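Local atomic coordinates of PHB depolymerase (Penicillium funiculosum, PDB entry 2D81), a protein that hydrolyses the ester bonds of poly(3-hydroxybutyrate), a biopolyester, using a catalytic domain of alpha/beta hydrolase fold with circular permutation. Residues A[3-13]-A[309-318]; A[67-75]-A[113-121]. One frame throughout, in Å; residues are numbered along the deposited sequence.

Contact 1: A[3-13]-A[309-318]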
loop_
_atom_site.group_PDB
_atom_site.type_symbol
_atom_site.label_atom_id
_atom_site.label_comp_id
_atom_site.label_asym_id
_atom_site.label_seq_id
_atom_site.Cartn_x
_atom_site.Cartn_y
_atom_site.Cartn_z
ATOM N N LEU A 3 10.268 -16.663 5.658
ATOM C CA LEU A 3 10.047 -15.995 4.379
ATOM C C LEU A 3 11.162 -16.388 3.406
ATOM O O LEU A 3 12.339 -16.153 3.676
ATOM C CB LEU A 3 10.044 -14.478 4.586
ATOM C CG LEU A 3 9.842 -13.569 3.372
ATOM C CD1 LEU A 3 8.475 -13.828 2.746
ATOM C CD2 LEU A 3 9.954 -12.114 3.813
ATOM N N PRO A 4 10.800 -16.992 2.261
ATOM C CA PRO A 4 11.783 -17.416 1.256
ATOM C C PRO A 4 12.441 -16.277 0.484
ATOM O O PRO A 4 11.884 -15.183 0.357
ATOM C CB PRO A 4 10.966 -18.322 0.329
ATOM C CG PRO A 4 9.835 -18.793 1.194
ATOM C CD PRO A 4 9.472 -17.532 1.932
ATOM N N ALA A 5 13.635 -16.553 -0.031
ATOM C CA ALA A 5 14.256 -15.715 -1.046
ATOM C C ALA A 5 13.823 -16.228 -2.414
ATOM O O ALA A 5 13.806 -17.439 -2.656
ATOM C CB ALA A 5 15.777 -15.778 -0.921
ATOM N N PHE A 6 13.463 -15.308 -3.302
ATOM C CA PHE A 6 13.054 -15.671 -4.653
ATOM C C PHE A 6 13.919 -14.978 -5.699
ATOM O O PHE A 6 14.673 -14.057 -5.383
ATOM C CB PHE A 6 11.584 -15.309 -4.880
ATOM C CG PHE A 6 10.623 -16.160 -4.103
ATOM C CD1 PHE A 6 10.244 -15.808 -2.813
ATOM C CD2 PHE A 6 10.112 -17.327 -4.657
ATOM C CE1 PHE A 6 9.365 -16.609 -2.085
ATOM C CE2 PHE A 6 9.234 -18.135 -3.939
ATOM C CZ PHE A 6 8.859 -17.775 -2.651
ATOM N N ASN A 7 13.812 -15.427 -6.946
ATOM C CA ASN A 7 14.552 -14.799 -8.026
ATOM C C ASN A 7 13.771 -13.583 -8.495
ATOM O O ASN A 7 13.084 -13.617 -9.520
ATOM C CB ASN A 7 14.759 -15.775 -9.187
ATOM C CG ASN A 7 15.677 -15.213 -10.256
ATOM O OD1 ASN A 7 16.243 -14.132 -10.092
ATOM N ND2 ASN A 7 15.836 -15.947 -11.351
ATOM N N VAL A 8 13.874 -12.511 -7.720
ATOM C CA VAL A 8 13.179 -11.267 -8.019
ATOM C C VAL A 8 14.200 -10.161 -8.232
ATOM O O VAL A 8 15.093 -9.963 -7.408
ATOM C CB VAL A 8 12.241 -10.867 -6.861
ATOM C CG1 VAL A 8 11.631 -9.498 -7.132
ATOM C CG2 VAL A 8 11.144 -11.912 -6.694
ATOM N N ASN A 9 14.071 -9.441 -9.341
ATOM C CA ASN A 9 14.978 -8.335 -9.611
ATOM C C ASN A 9 14.682 -7.194 -8.641
ATOM O O ASN A 9 13.547 -6.735 -8.544
ATOM C CB ASN A 9 14.817 -7.838 -11.046
ATOM C CG ASN A 9 16.002 -7.010 -11.505
ATOM O OD1 ASN A 9 16.513 -6.178 -10.758
ATOM N ND2 ASN A 9 16.443 -7.233 -12.739
ATOM N N PRO A 10 15.704 -6.726 -7.906
ATOM C CA PRO A 10 15.516 -5.631 -6.949
ATOM C C PRO A 10 15.024 -4.345 -7.611
ATOM O O PRO A 10 14.507 -3.454 -6.940
ATOM C CB PRO A 10 16.905 -5.466 -6.334
ATOM C CG PRO A 10 17.482 -6.850 -6.423
ATOM C CD PRO A 10 17.068 -7.278 -7.808
ATOM N N ASN A 11 15.185 -4.249 -8.929
ATOM C CA ASN A 11 14.784 -3.044 -9.648
ATOM C C ASN A 11 13.343 -3.126 -10.148
ATOM O O ASN A 11 12.925 -2.316 -10.976
ATOM C CB ASN A 11 15.711 -2.789 -10.843
ATOM C CG ASN A 11 15.590 -3.855 -11.918
ATOM O OD1 ASN A 11 14.513 -4.414 -12.140
ATOM N ND2 ASN A 11 16.694 -4.133 -12.605
ATOM N N SER A 12 12.587 -4.102 -9.651
ATOM C CA SER A 12 11.231 -4.329 -10.141
ATOM C C SER A 12 10.209 -4.256 -9.014
ATOM O O SER A 12 9.103 -4.794 -9.132
ATOM C CB SER A 12 11.138 -5.699 -10.814
ATOM O OG SER A 12 11.303 -6.735 -9.862
ATOM N N VAL A 13 10.578 -3.591 -7.924
ATOM C CA VAL A 13 9.750 -3.568 -6.721
ATOM C C VAL A 13 8.839 -2.339 -6.667
ATOM O O VAL A 13 9.245 -1.226 -7.017
ATOM C CB VAL A 13 10.633 -3.603 -5.448
ATOM C CG1 VAL A 13 9.758 -3.581 -4.201
ATOM C CG2 VAL A 13 11.505 -4.858 -5.454
ATOM N N GLN A 309 11.159 -7.507 4.782
ATOM C CA GLN A 309 10.510 -8.571 4.033
ATOM C C GLN A 309 10.896 -8.491 2.563
ATOM O O GLN A 309 11.242 -9.497 1.945
ATOM C CB GLN A 309 8.990 -8.458 4.183
ATOM C CG GLN A 309 8.485 -8.780 5.587
ATOM C CD GLN A 309 7.000 -8.531 5.739
ATOM O OE1 GLN A 309 6.262 -8.528 4.758
ATOM N NE2 GLN A 309 6.550 -8.333 6.979
ATOM N N VAL A 310 10.843 -7.286 2.006
ATOM C CA VAL A 310 11.182 -7.089 0.605
ATOM C C VAL A 310 12.628 -7.485 0.334
ATOM O O VAL A 310 12.920 -8.177 -0.643
ATOM C CB VAL A 310 10.974 -5.618 0.190
ATOM C CG1 VAL A 310 11.579 -5.368 -1.180
ATOM C CG2 VAL A 310 9.489 -5.296 0.180
ATOM N N LYS A 311 13.533 -7.040 1.200
ATOM C CA LYS A 311 14.956 -7.312 1.019
ATOM C C LYS A 311 15.216 -8.815 0.984
ATOM O O LYS A 311 16.057 -9.291 0.219
ATOM C CB LYS A 311 15.764 -6.688 2.160
ATOM C CG LYS A 311 15.640 -5.176 2.291
ATOM C CD LYS A 311 16.576 -4.434 1.355
ATOM C CE LYS A 311 16.555 -2.942 1.654
ATOM N NZ LYS A 311 17.553 -2.178 0.856
ATOM N N GLN A 312 14.493 -9.557 1.819
ATOM C CA GLN A 312 14.643 -11.007 1.873
ATOM C C GLN A 312 14.187 -11.645 0.565
ATOM O O GLN A 312 14.883 -12.486 -0.005
ATOM C CB GLN A 312 13.839 -11.573 3.045
ATOM C CG GLN A 312 13.747 -13.102 3.100
ATOM C CD GLN A 312 15.102 -13.789 3.119
ATOM O OE1 GLN A 312 16.127 -13.169 3.408
ATOM N NE2 GLN A 312 15.110 -15.084 2.821
ATOM N N ILE A 313 13.019 -11.233 0.084
ATOM C CA ILE A 313 12.468 -11.800 -1.140
ATOM C C ILE A 313 13.368 -11.558 -2.351
ATOM O O ILE A 313 13.540 -12.447 -3.181
ATOM C CB ILE A 313 11.063 -11.233 -1.424
ATOM C CG1 ILE A 313 10.080 -11.753 -0.369
ATOM C CG2 ILE A 313 10.609 -11.619 -2.829
ATOM C CD1 ILE A 313 8.723 -11.079 -0.386
ATOM N N VAL A 314 13.944 -10.365 -2.458
ATOM C CA VAL A 314 14.753 -10.047 -3.633
ATOM C C VAL A 314 16.185 -10.557 -3.503
ATOM O O VAL A 314 16.963 -10.483 -4.454
ATOM C CB VAL A 314 14.795 -8.524 -3.907
ATOM C CG1 VAL A 314 13.381 -7.985 -4.036
ATOM C CG2 VAL A 314 15.549 -7.810 -2.797
ATOM N N SER A 315 16.529 -11.078 -2.328
ATOM C CA SER A 315 17.895 -11.539 -2.077
ATOM C C SER A 315 18.218 -12.799 -2.874
ATOM O O SER A 315 19.365 -13.248 -2.904
ATOM C CB SER A 315 18.101 -11.819 -0.586
ATOM O OG SER A 315 17.420 -12.996 -0.184
ATOM N N GLY A 316 17.204 -13.369 -3.521
ATOM C CA GLY A 316 17.424 -14.554 -4.327
ATOM C C GLY A 316 17.647 -14.252 -5.798
ATOM O O GLY A 316 17.737 -15.171 -6.613
ATOM N N PHE A 317 17.733 -12.970 -6.146
ATOM C CA PHE A 317 17.936 -12.580 -7.539
ATOM C C PHE A 317 19.191 -13.248 -8.087
ATOM O O PHE A 317 20.250 -13.204 -7.462
ATOM C CB PHE A 317 18.064 -11.056 -7.651
ATOM C CG PHE A 317 18.241 -10.561 -9.062
ATOM C CD1 PHE A 317 17.354 -10.942 -10.065
ATOM C CD2 PHE A 317 19.287 -9.700 -9.385
ATOM C CE1 PHE A 317 17.505 -10.474 -11.369
ATOM C CE2 PHE A 317 19.447 -9.224 -10.689
ATOM C CZ PHE A 317 18.555 -9.611 -11.682
ATOM N N GLN A 318 19.067 -13.866 -9.258
ATOM C CA GLN A 318 20.174 -14.614 -9.841
ATOM C C GLN A 318 20.816 -13.877 -11.016
ATOM O O GLN A 318 20.355 -12.761 -11.338
ATOM C CB GLN A 318 19.682 -15.997 -10.281
ATOM C CG GLN A 318 19.216 -16.867 -9.117
ATOM C CD GLN A 318 18.637 -18.196 -9.563
ATOM O OE1 GLN A 318 19.264 -18.937 -10.317
ATOM N NE2 GLN A 318 17.436 -18.509 -9.089
ATOM O OXT GLN A 318 21.780 -14.420 -11.598
#

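Contact 2: A[67-75]-A[113-121]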
loop_
_atom_site.group_PDB
_atom_site.type_symbol
_atom_site.label_atom_id
_atom_site.label_comp_id
_atom_site.label_asym_id
_atom_site.label_seq_id
_atom_site.Cartn_x
_atom_site.Cartn_y
_atom_site.Cartn_z
ATOM N N ILE A 67 -0.657 20.829 3.047
ATOM C CA ILE A 67 0.547 20.106 2.670
ATOM C C ILE A 67 1.763 21.026 2.637
ATOM O O ILE A 67 2.815 20.659 2.116
ATOM C CB ILE A 67 0.399 19.435 1.287
ATOM C CG1 ILE A 67 0.101 20.490 0.222
ATOM C CG2 ILE A 67 -0.694 18.377 1.340
ATOM C CD1 ILE A 67 0.220 19.969 -1.208
ATOM N N THR A 68 1.625 22.220 3.205
ATOM C CA THR A 68 2.743 23.154 3.237
ATOM C C THR A 68 3.923 22.551 3.997
ATOM O O THR A 68 5.026 22.433 3.455
ATOM C CB THR A 68 2.348 24.486 3.904
ATOM O OG1 THR A 68 1.202 25.030 3.238
ATOM C CG2 THR A 68 3.491 25.484 3.808
ATOM N N THR A 69 3.693 22.160 5.247
ATOM C CA THR A 69 4.759 21.581 6.056
ATOM C C THR A 69 5.138 20.175 5.588
ATOM O O THR A 69 6.314 19.820 5.576
ATOM C CB THR A 69 4.377 21.562 7.548
ATOM O OG1 THR A 69 4.140 22.908 7.988
ATOM C CG2 THR A 69 5.503 20.963 8.379
ATOM N N PRO A 70 4.147 19.352 5.202
ATOM C CA PRO A 70 4.499 18.004 4.739
ATOM C C PRO A 70 5.439 18.056 3.530
ATOM O O PRO A 70 6.409 17.300 3.448
ATOM C CB PRO A 70 3.140 17.400 4.390
ATOM C CG PRO A 70 2.252 18.008 5.433
ATOM C CD PRO A 70 2.694 19.462 5.435
ATOM N N THR A 71 5.153 18.961 2.599
ATOM C CA THR A 71 5.984 19.117 1.412
ATOM C C THR A 71 7.355 19.688 1.774
ATOM O O THR A 71 8.377 19.248 1.242
ATOM C CB THR A 71 5.301 20.033 0.370
ATOM O OG1 THR A 71 4.024 19.479 0.017
ATOM C CG2 THR A 71 6.163 20.146 -0.891
ATOM N N ALA A 72 7.375 20.657 2.684
ATOM C CA ALA A 72 8.632 21.207 3.185
ATOM C C ALA A 72 9.485 20.126 3.849
ATOM O O ALA A 72 10.706 20.101 3.687
ATOM C CB ALA A 72 8.353 22.332 4.176
ATOM N N ASN A 73 8.842 19.234 4.594
ATOM C CA ASN A 73 9.566 18.142 5.239
ATOM C C ASN A 73 10.194 17.202 4.213
ATOM O O ASN A 73 11.330 16.753 4.389
ATOM C CB ASN A 73 8.632 17.361 6.174
ATOM C CG ASN A 73 8.370 18.095 7.487
ATOM O OD1 ASN A 73 7.467 17.734 8.250
ATOM N ND2 ASN A 73 9.167 19.120 7.759
ATOM N N MET A 74 9.468 16.907 3.140
ATOM C CA MET A 74 10.026 16.075 2.079
ATOM C C MET A 74 11.315 16.686 1.533
ATOM O O MET A 74 12.308 15.985 1.339
ATOM C CB MET A 74 9.006 15.890 0.949
ATOM C CG MET A 74 7.855 14.965 1.325
ATOM S SD MET A 74 6.643 14.724 0.016
ATOM C CE MET A 74 7.563 13.693 -1.114
ATOM N N LYS A 75 11.299 17.994 1.292
ATOM C CA LYS A 75 12.486 18.685 0.807
ATOM C C LYS A 75 13.602 18.649 1.840
ATOM O O LYS A 75 14.755 18.386 1.509
ATOM C CB LYS A 75 12.151 20.136 0.454
ATOM C CG LYS A 75 11.217 20.273 -0.732
ATOM C CD LYS A 75 10.910 21.725 -1.041
ATOM C CE LYS A 75 9.927 21.848 -2.193
ATOM N NZ LYS A 75 9.555 23.266 -2.450
ATOM N N LYS A 113 -1.893 14.316 -4.632
ATOM C CA LYS A 113 -1.500 14.563 -6.014
ATOM C C LYS A 113 -0.689 15.853 -6.099
ATOM O O LYS A 113 0.366 15.894 -6.726
ATOM C CB LYS A 113 -2.733 14.674 -6.908
ATOM C CG LYS A 113 -2.410 14.930 -8.376
ATOM C CD LYS A 113 -3.682 15.003 -9.203
ATOM C CE LYS A 113 -3.372 15.183 -10.677
ATOM N NZ LYS A 113 -4.617 15.338 -11.475
ATOM N N ALA A 114 -1.191 16.903 -5.459
ATOM C CA ALA A 114 -0.540 18.208 -5.503
ATOM C C ALA A 114 0.834 18.128 -4.854
ATOM O O ALA A 114 1.811 18.696 -5.354
ATOM C CB ALA A 114 -1.395 19.238 -4.785
ATOM N N GLN A 115 0.902 17.419 -3.732
ATOM C CA GLN A 115 2.152 17.281 -2.996
ATOM C C GLN A 115 3.214 16.577 -3.835
ATOM O O GLN A 115 4.334 17.067 -3.969
ATOM C CB GLN A 115 1.915 16.498 -1.706
ATOM C CG GLN A 115 3.180 16.207 -0.918
ATOM C CD GLN A 115 2.919 15.308 0.268
ATOM O OE1 GLN A 115 2.329 14.237 0.127
ATOM N NE2 GLN A 115 3.364 15.734 1.448
ATOM N N LEU A 116 2.859 15.424 -4.394
ATOM C CA LEU A 116 3.795 14.656 -5.209
ATOM C C LEU A 116 4.129 15.390 -6.504
ATOM O O LEU A 116 5.190 15.178 -7.084
ATOM C CB LEU A 116 3.214 13.269 -5.521
ATOM C CG LEU A 116 3.060 12.359 -4.299
ATOM C CD1 LEU A 116 2.397 11.051 -4.693
ATOM C CD2 LEU A 116 4.427 12.104 -3.688
ATOM N N GLY A 117 3.227 16.263 -6.942
ATOM C CA GLY A 117 3.469 17.031 -8.153
ATOM C C GLY A 117 4.707 17.908 -8.071
ATOM O O GLY A 117 5.267 18.314 -9.094
ATOM N N ASN A 118 5.139 18.204 -6.850
ATOM C CA ASN A 118 6.356 18.977 -6.636
ATOM C C ASN A 118 7.600 18.193 -7.028
ATOM O O ASN A 118 8.660 18.780 -7.259
ATOM C CB ASN A 118 6.464 19.394 -5.167
ATOM C CG ASN A 118 5.486 20.487 -4.799
ATOM O OD1 ASN A 118 5.710 21.659 -5.098
ATOM N ND2 ASN A 118 4.388 20.110 -4.156
ATOM N N PHE A 119 7.474 16.871 -7.097
ATOM C CA PHE A 119 8.643 16.007 -7.248
ATOM C C PHE A 119 8.558 15.029 -8.415
ATOM O O PHE A 119 9.584 14.524 -8.872
ATOM C CB PHE A 119 8.882 15.221 -5.960
ATOM C CG PHE A 119 8.885 16.075 -4.729
ATOM C CD1 PHE A 119 7.766 16.129 -3.904
ATOM C CD2 PHE A 119 9.994 16.853 -4.412
ATOM C CE1 PHE A 119 7.748 16.948 -2.778
ATOM C CE2 PHE A 119 9.987 17.679 -3.285
ATOM C CZ PHE A 119 8.863 17.725 -2.468
ATOM N N ASP A 120 7.347 14.750 -8.891
ATOM C CA ASP A 120 7.168 13.712 -9.900
ATOM C C ASP A 120 7.036 14.231 -11.328
ATOM O O ASP A 120 7.082 15.437 -11.576
ATOM C CB ASP A 120 5.960 12.827 -9.541
ATOM C CG ASP A 120 4.634 13.575 -9.576
ATOM O OD1 ASP A 120 3.692 13.114 -8.895
ATOM O OD2 ASP A 120 4.513 14.597 -10.284
ATOM N N ASN A 121 6.886 13.294 -12.258
ATOM C CA ASN A 121 6.766 13.576 -13.686
ATOM C C ASN A 121 5.323 13.307 -14.112
ATOM O O ASN A 121 4.831 12.189 -13.960
ATOM C CB ASN A 121 7.725 12.662 -14.456
ATOM C CG ASN A 121 7.455 12.646 -15.953
ATOM O OD1 ASN A 121 7.634 13.652 -16.641
ATOM N ND2 ASN A 121 7.024 11.498 -16.462
HETATM O O HOH W 1 8.240 22.794 -5.090
#

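Contact 1: A[3-13]-A[309-318]
Phe-317, next to the last residue of the chain, lies against Val-8, Asn-9 and Pro-10 near its beginning, a worked example of how two termini can be joined in a compact fold. Phe-317 CB stands 3.2 Å from Val-8 O. The ring then lies along Asn-9, since CG is anti to the backbone N (chi1 -179°). Phe-317 CD1 meets Asn-7 OD1 at 3.4 Å, and CD2 touches Pro-10 CD. At the tip, Phe-317 CZ comes 3.4 Å from Asn-9 ND2. Asn-9 CA and Pro-10 CD sit over one ring face as CH-pi contacts. Asn-9 CA is 3.9 Å from the centroid of the Phe-317 ring.

Beyond the ring, Gln-318 N donates to Asn-7 OD1 (3.0 Å) from above the carbonyl plane, while Asn-7 ND2 is held by Gly-217 O. Nearer the helix end, Phe-6 N reaches Ile-313 O at 2.9 Å. Gln-312, its chain bent at chi2 (56°), brings NE2 to Leu-3 O at 3.1 Å, a less straight bond. On the inner side, Ile-313 CG2 packs on Val-8 CG2, and Val-314 CG1 on Val-8 CG1 and Val-13 CG2, with Ile-257 and Leu-223 of the central sheet behind Val-8. The chemistry is thus divided: hydrogen bonds fasten backbone and amide groups where the chain ends meet, while branched aliphatic side chains seat the end of helix 301-314 on the sheet.

Contact 2: A[67-75]-A[113-121]
Ile-67 O is gripped twice by Thr-71, from OG1 at 2.7 Å and from the backbone N at 2.9 Å, on opposite faces of the carbonyl plane, and both residues lean on Gln-115. This is a contact between helices of the alpha/beta hydrolase fold: the first turns of helix 68-77, with Ile-67 as N-cap residue, rest on the end of helix 106-116, which connects the parallel strands 92-98 and 125-130 as the helix of a beta-alpha-beta crossover.

Between the helices, Ile-67 CD1 touches Ala-114 CB and the backbone of Gln-115. The long side chain of Gln-115 slides past Thr-71 in the opposite direction, its CG 3.5 Å from Thr-71 OG1. Gln-115 CG lies anti to the backbone N (chi1 176°) and the chain is extended, which carries Gln-115 NE2 alongside Pro-70 CB and to 3.7 Å from Met-74 SD; there NE2 donates to Tyr-48 O.

The other branch of Thr-71, CG2, meets Asn-118 ND2 and the Phe-119 ring. An alanine at this position lacks both OG1 and CG2, so Ile-67 O would probably be held less firmly, without its hydroxyl partner, and the packing against Gln-115, Asn-118 and Phe-119 is likely to slacken.

Met-74 supplies a Met-aromatic contact: SD lies obliquely to the Phe-119 ring, 4.8 Å from its centroid, and CE touches CE1 of that ring. Asn-118 ND2 turns back to its own segment, donating in its amide plane to Gln-115 O, which also accepts from Asn-118 N. A water links Lys-75 NZ to Asn-118 OD1, while Lys-75 CG touches the edge of the Phe-119 ring, 3.8 Å from CE2.

Contact 2 is nested within the loop of chain that contact 1 closes. Their centres are 30 Å apart and their nearest atoms about 14 Å, so they do not touch. Contact 1 brings the chain ends together, consistent with the circular permutation of this fold. None of the residues of either contact lines the trimer pocket, though in sequence some segments lie near pocket residues: 3-13 leads into strand 13-18, after which comes pocket residue Ser-20, while Tyr-56 and Met-60 precede 67-75 and Thr-103 precedes helix 106-116. The glycan sugar lies about 14 Å from the side chain of Val-13 and about 11 Å from that of Phe-119, and touches Asn-121 of 113-121.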